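Local coordinates for thioesterase superfamily protein (PDB 2PRX), which is a hot-dog-fold protein of the thioesterase superfamily that probably hydrolyses thioesters, at residues E38-T51 / P109-K121. Sequence-based numbering, arbitrary orientation.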
loop_
_atom_site.group_PDB
_atom_site.type_symbol
_atom_site.label_atom_id
_atom_site.label_comp_id
_atom_site.label_asym_id
_atom_site.label_seq_id
_atom_site.Cartn_x
_atom_site.Cartn_y
_atom_site.Cartn_z
ATOM N N GLU A 38 2.359 -10.124 23.498
ATOM C CA GLU A 38 2.164 -11.160 22.513
ATOM C C GLU A 38 1.846 -10.542 21.145
ATOM O O GLU A 38 1.905 -11.237 20.129
ATOM C CB GLU A 38 1.006 -12.054 22.962
ATOM C CG GLU A 38 1.277 -12.782 24.273
ATOM C CD GLU A 38 0.460 -12.289 25.453
ATOM O OE1 GLU A 38 -0.776 -12.236 25.348
ATOM O OE2 GLU A 38 1.074 -11.945 26.487
ATOM N N GLN A 39 1.521 -9.261 21.180
ATOM C CA GLN A 39 1.257 -8.398 20.045
ATOM C C GLN A 39 2.531 -7.595 19.800
ATOM O O GLN A 39 3.483 -7.493 20.585
ATOM C CB GLN A 39 0.097 -7.437 20.286
ATOM C CG GLN A 39 -1.234 -8.083 20.573
ATOM C CD GLN A 39 -2.313 -7.103 20.984
ATOM O OE1 GLN A 39 -2.159 -5.892 20.832
ATOM N NE2 GLN A 39 -3.418 -7.629 21.495
ATOM N N THR A 40 2.576 -6.975 18.642
ATOM C CA THR A 40 3.651 -6.018 18.364
ATOM C C THR A 40 2.957 -4.675 18.252
ATOM O O THR A 40 1.715 -4.675 18.238
ATOM C CB THR A 40 4.447 -6.354 17.105
ATOM O OG1 THR A 40 3.616 -6.139 15.935
ATOM C CG2 THR A 40 4.855 -7.819 17.069
ATOM N N ILE A 41 3.709 -3.591 18.194
ATOM C CA ILE A 41 3.140 -2.252 18.097
ATOM C C ILE A 41 4.153 -1.251 17.554
ATOM O O ILE A 41 5.367 -1.405 17.667
ATOM C CB ILE A 41 2.610 -1.773 19.466
ATOM C CG1 ILE A 41 1.938 -0.410 19.472
ATOM C CG2 ILE A 41 3.740 -1.823 20.492
ATOM C CD1 ILE A 41 0.964 -0.157 20.589
ATOM N N ALA A 42 3.610 -0.215 16.906
ATOM C CA ALA A 42 4.348 0.914 16.392
ATOM C C ALA A 42 3.437 2.140 16.350
ATOM O O ALA A 42 2.209 2.039 16.414
ATOM C CB ALA A 42 4.978 0.609 15.038
ATOM N N HIS A 43 4.119 3.260 16.233
ATOM C CA HIS A 43 3.537 4.587 16.113
ATOM C C HIS A 43 4.223 5.391 15.025
ATOM O O HIS A 43 5.415 5.204 14.768
ATOM C CB HIS A 43 3.670 5.291 17.470
ATOM C CG HIS A 43 2.804 4.679 18.525
ATOM N ND1 HIS A 43 3.295 3.752 19.427
ATOM C CD2 HIS A 43 1.497 4.849 18.840
ATOM C CE1 HIS A 43 2.329 3.383 20.244
ATOM N NE2 HIS A 43 1.232 4.027 19.916
ATOM N N PHE A 44 3.472 6.283 14.390
ATOM C CA PHE A 44 3.980 7.105 13.308
ATOM C C PHE A 44 3.255 8.449 13.215
ATOM O O PHE A 44 2.066 8.512 13.525
ATOM C CB PHE A 44 3.852 6.408 11.946
ATOM C CG PHE A 44 4.604 7.184 10.872
ATOM C CD1 PHE A 44 5.982 7.307 10.920
ATOM C CD2 PHE A 44 3.923 7.788 9.833
ATOM C CE1 PHE A 44 6.671 8.019 9.967
ATOM C CE2 PHE A 44 4.613 8.499 8.871
ATOM C CZ PHE A 44 5.984 8.620 8.930
HETATM N N MSE A 45 4.002 9.441 12.776
HETATM C CA MSE A 45 3.616 10.816 12.556
HETATM C C MSE A 45 3.800 11.199 11.096
HETATM O O MSE A 45 4.892 11.504 10.612
HETATM C CB MSE A 45 4.438 11.774 13.426
HETATM C CG MSE A 45 3.902 13.195 13.441
HETATM SE SE MSE A 45 2.023 13.268 13.884
HETATM C CE MSE A 45 2.408 13.630 15.739
ATOM N N PRO A 46 2.696 11.181 10.361
ATOM C CA PRO A 46 2.743 11.679 8.976
ATOM C C PRO A 46 3.341 13.077 8.895
ATOM O O PRO A 46 3.125 13.874 9.814
ATOM C CB PRO A 46 1.263 11.745 8.607
ATOM C CG PRO A 46 0.653 10.658 9.413
ATOM C CD PRO A 46 1.374 10.688 10.747
ATOM N N LYS A 47 4.079 13.349 7.828
ATOM C CA LYS A 47 4.559 14.700 7.580
ATOM C C LYS A 47 3.386 15.482 6.972
ATOM O O LYS A 47 2.508 14.839 6.390
ATOM C CB LYS A 47 5.771 14.761 6.659
ATOM C CG LYS A 47 6.887 13.760 6.901
ATOM C CD LYS A 47 8.255 14.426 6.846
ATOM C CE LYS A 47 9.293 13.636 7.627
ATOM N NZ LYS A 47 10.699 14.024 7.287
ATOM N N PRO A 48 3.386 16.801 7.117
ATOM C CA PRO A 48 2.255 17.635 6.694
ATOM C C PRO A 48 1.863 17.434 5.238
ATOM O O PRO A 48 0.731 17.694 4.811
ATOM C CB PRO A 48 2.795 19.065 6.873
ATOM C CG PRO A 48 3.774 18.913 8.000
ATOM C CD PRO A 48 4.476 17.615 7.698
ATOM N N PHE A 49 2.815 16.973 4.439
ATOM C CA PHE A 49 2.515 16.841 3.015
ATOM C C PHE A 49 1.969 15.468 2.688
ATOM O O PHE A 49 1.486 15.265 1.561
ATOM C CB PHE A 49 3.763 17.156 2.196
ATOM C CG PHE A 49 5.015 16.428 2.655
ATOM C CD1 PHE A 49 5.227 15.109 2.309
ATOM C CD2 PHE A 49 5.957 17.093 3.420
ATOM C CE1 PHE A 49 6.369 14.445 2.712
ATOM C CE2 PHE A 49 7.103 16.430 3.835
ATOM C CZ PHE A 49 7.305 15.116 3.478
ATOM N N HIS A 50 1.980 14.513 3.608
ATOM C CA HIS A 50 1.471 13.169 3.347
ATOM C C HIS A 50 -0.044 13.104 3.275
ATOM O O HIS A 50 -0.672 12.181 3.802
ATOM C CB HIS A 50 1.940 12.191 4.441
ATOM C CG HIS A 50 3.282 11.598 4.177
ATOM N ND1 HIS A 50 4.435 12.149 4.712
ATOM C CD2 HIS A 50 3.691 10.529 3.472
ATOM C CE1 HIS A 50 5.485 11.443 4.342
ATOM N NE2 HIS A 50 5.058 10.446 3.580
ATOM N N THR A 51 -0.680 14.069 2.614
ATOM C CA THR A 51 -2.132 14.125 2.517
ATOM C C THR A 51 -2.721 13.211 1.441
ATOM O O THR A 51 -1.982 12.724 0.581
ATOM C CB THR A 51 -2.567 15.574 2.199
ATOM O OG1 THR A 51 -1.745 16.085 1.144
ATOM C CG2 THR A 51 -2.369 16.475 3.408
ATOM N N PRO A 109 -7.407 10.954 9.974
ATOM C CA PRO A 109 -7.096 12.369 10.194
ATOM C C PRO A 109 -5.610 12.679 10.180
ATOM O O PRO A 109 -4.739 11.928 10.619
ATOM C CB PRO A 109 -7.652 12.648 11.594
ATOM C CG PRO A 109 -8.733 11.632 11.741
ATOM C CD PRO A 109 -8.214 10.391 11.066
HETATM N N MSE A 110 -5.326 13.861 9.623
HETATM C CA MSE A 110 -3.977 14.384 9.584
HETATM C C MSE A 110 -3.655 15.028 10.941
HETATM O O MSE A 110 -4.589 15.467 11.609
HETATM C CB MSE A 110 -3.777 15.410 8.476
HETATM C CG MSE A 110 -2.424 16.101 8.445
HETATM SE SE MSE A 110 -0.940 14.861 8.294
HETATM C CE MSE A 110 -1.455 14.460 6.481
ATOM N N GLY A 111 -2.379 15.055 11.254
ATOM C CA GLY A 111 -1.762 15.738 12.359
ATOM C C GLY A 111 -1.900 15.016 13.681
ATOM O O GLY A 111 -1.804 15.635 14.736
ATOM N N VAL A 112 -2.158 13.723 13.622
ATOM C CA VAL A 112 -2.239 12.918 14.845
ATOM C C VAL A 112 -1.374 11.674 14.711
ATOM O O VAL A 112 -1.266 11.060 13.655
ATOM C CB VAL A 112 -3.699 12.543 15.165
ATOM C CG1 VAL A 112 -3.759 11.499 16.261
ATOM C CG2 VAL A 112 -4.472 13.812 15.540
ATOM N N GLU A 113 -0.741 11.294 15.804
ATOM C CA GLU A 113 0.101 10.102 15.909
ATOM C C GLU A 113 -0.649 8.843 15.553
ATOM O O GLU A 113 -1.733 8.558 16.088
ATOM C CB GLU A 113 0.615 10.067 17.359
ATOM C CG GLU A 113 1.590 8.967 17.693
ATOM C CD GLU A 113 1.757 8.765 19.203
ATOM O OE1 GLU A 113 0.928 8.051 19.804
ATOM O OE2 GLU A 113 2.707 9.320 19.787
ATOM N N LEU A 114 -0.152 8.019 14.630
ATOM C CA LEU A 114 -0.877 6.825 14.237
ATOM C C LEU A 114 -0.367 5.604 15.006
ATOM O O LEU A 114 0.838 5.437 15.116
ATOM C CB LEU A 114 -0.733 6.562 12.736
ATOM C CG LEU A 114 -0.967 7.769 11.812
ATOM C CD1 LEU A 114 -0.454 7.516 10.408
ATOM C CD2 LEU A 114 -2.448 8.138 11.776
ATOM N N GLU A 115 -1.278 4.777 15.509
ATOM C CA GLU A 115 -0.818 3.569 16.207
ATOM C C GLU A 115 -1.068 2.326 15.365
ATOM O O GLU A 115 -2.131 2.086 14.795
ATOM C CB GLU A 115 -1.453 3.481 17.597
ATOM C CG GLU A 115 -1.061 2.282 18.433
ATOM C CD GLU A 115 -1.533 2.307 19.873
ATOM O OE1 GLU A 115 -0.904 3.003 20.709
ATOM O OE2 GLU A 115 -2.532 1.625 20.225
ATOM N N LEU A 116 -0.058 1.484 15.257
ATOM C CA LEU A 116 -0.094 0.219 14.571
ATOM C C LEU A 116 0.172 -0.954 15.516
ATOM O O LEU A 116 1.254 -0.985 16.104
ATOM C CB LEU A 116 0.977 0.169 13.471
ATOM C CG LEU A 116 0.627 0.946 12.197
ATOM C CD1 LEU A 116 1.109 2.377 12.347
ATOM C CD2 LEU A 116 1.216 0.272 10.971
ATOM N N VAL A 117 -0.795 -1.841 15.618
ATOM C CA VAL A 117 -0.736 -3.038 16.445
ATOM C C VAL A 117 -0.901 -4.290 15.593
ATOM O O VAL A 117 -1.827 -4.400 14.796
ATOM C CB VAL A 117 -1.811 -3.052 17.550
ATOM C CG1 VAL A 117 -1.631 -4.265 18.454
ATOM C CG2 VAL A 117 -1.787 -1.781 18.385
ATOM N N GLY A 118 -0.029 -5.279 15.779
ATOM C CA GLY A 118 -0.070 -6.506 15.046
ATOM C C GLY A 118 -0.499 -7.706 15.882
ATOM O O GLY A 118 -0.061 -7.859 17.034
ATOM N N GLU A 119 -1.355 -8.514 15.281
ATOM C CA GLU A 119 -1.771 -9.815 15.793
ATOM C C GLU A 119 -1.060 -10.923 15.033
ATOM O O GLU A 119 -1.091 -11.009 13.813
ATOM C CB GLU A 119 -3.283 -9.959 15.713
ATOM C CG GLU A 119 -3.946 -11.152 16.327
ATOM C CD GLU A 119 -3.165 -11.900 17.385
ATOM O OE1 GLU A 119 -2.317 -11.260 18.066
ATOM O OE2 GLU A 119 -3.385 -13.123 17.522
ATOM N N ILE A 120 -0.366 -11.804 15.771
ATOM C CA ILE A 120 0.211 -12.940 15.085
ATOM C C ILE A 120 -0.788 -14.077 14.923
ATOM O O ILE A 120 -1.184 -14.707 15.895
ATOM C CB ILE A 120 1.431 -13.502 15.842
ATOM C CG1 ILE A 120 2.572 -12.512 16.000
ATOM C CG2 ILE A 120 1.816 -14.781 15.129
ATOM C CD1 ILE A 120 3.056 -11.889 14.713
ATOM N N LYS A 121 -1.208 -14.355 13.684
ATOM C CA LYS A 121 -2.224 -15.396 13.532
ATOM C C LYS A 121 -1.650 -16.782 13.303
ATOM O O LYS A 121 -2.382 -17.763 13.498
ATOM C CB LYS A 121 -3.153 -15.005 12.383
ATOM C CG LYS A 121 -3.445 -13.513 12.293
ATOM C CD LYS A 121 -4.035 -12.954 13.576
ATOM C CE LYS A 121 -5.476 -13.453 13.745
ATOM N NZ LYS A 121 -6.268 -12.669 14.720
#
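The selenomethionine at M110 reaches across to P46 and fills a hollow in the loop after strand 39-44. Its chain curls back after CG (chi2 57°). This lays SE against P46 CB at 3.8 Å and brings CE to T51 CG2 and H50 O. P46 in turn wedges between M110 and L114; its CG sits tightly against L114 CD1, at 3.5 Å. Beyond this plug the two segments run as neighbouring antiparallel strands of the hot-dog sheet. T40, A42 and F44 pair with G118, L116 and L114 through backbone hydrogen bonds. The side chains of T40, A42 and F44 face helix 59-78, the long helix packed on the sheet. G118 has no side chain, and T40 OG1 lies over its backbone, 3.8 Å from G118 CA, and is hydrogen-bonded to S73 OG on that helix.

I41, H43, E115 and V117 project from the other face. CG of H43 lies anti to its carbonyl carbon, and the ring extends alongside E115. H43 NE2 donates to E115 OE1, which lies at the ring edge, near its plane. The bond is bent (147° at the hydrogen), and its very short 2.5 Å length is doubtful. Ring and carboxylate planes are 73° apart. I41 CD1 fills the groove between E115 and V117, 3.9 Å from V117 CG2. E113 OE1 approaches the ring obliquely, 3.4 Å from H43 CD2. Two nearby carboxylates could favour a protonated H43, which would add an electrostatic tie between the strands on this more open face.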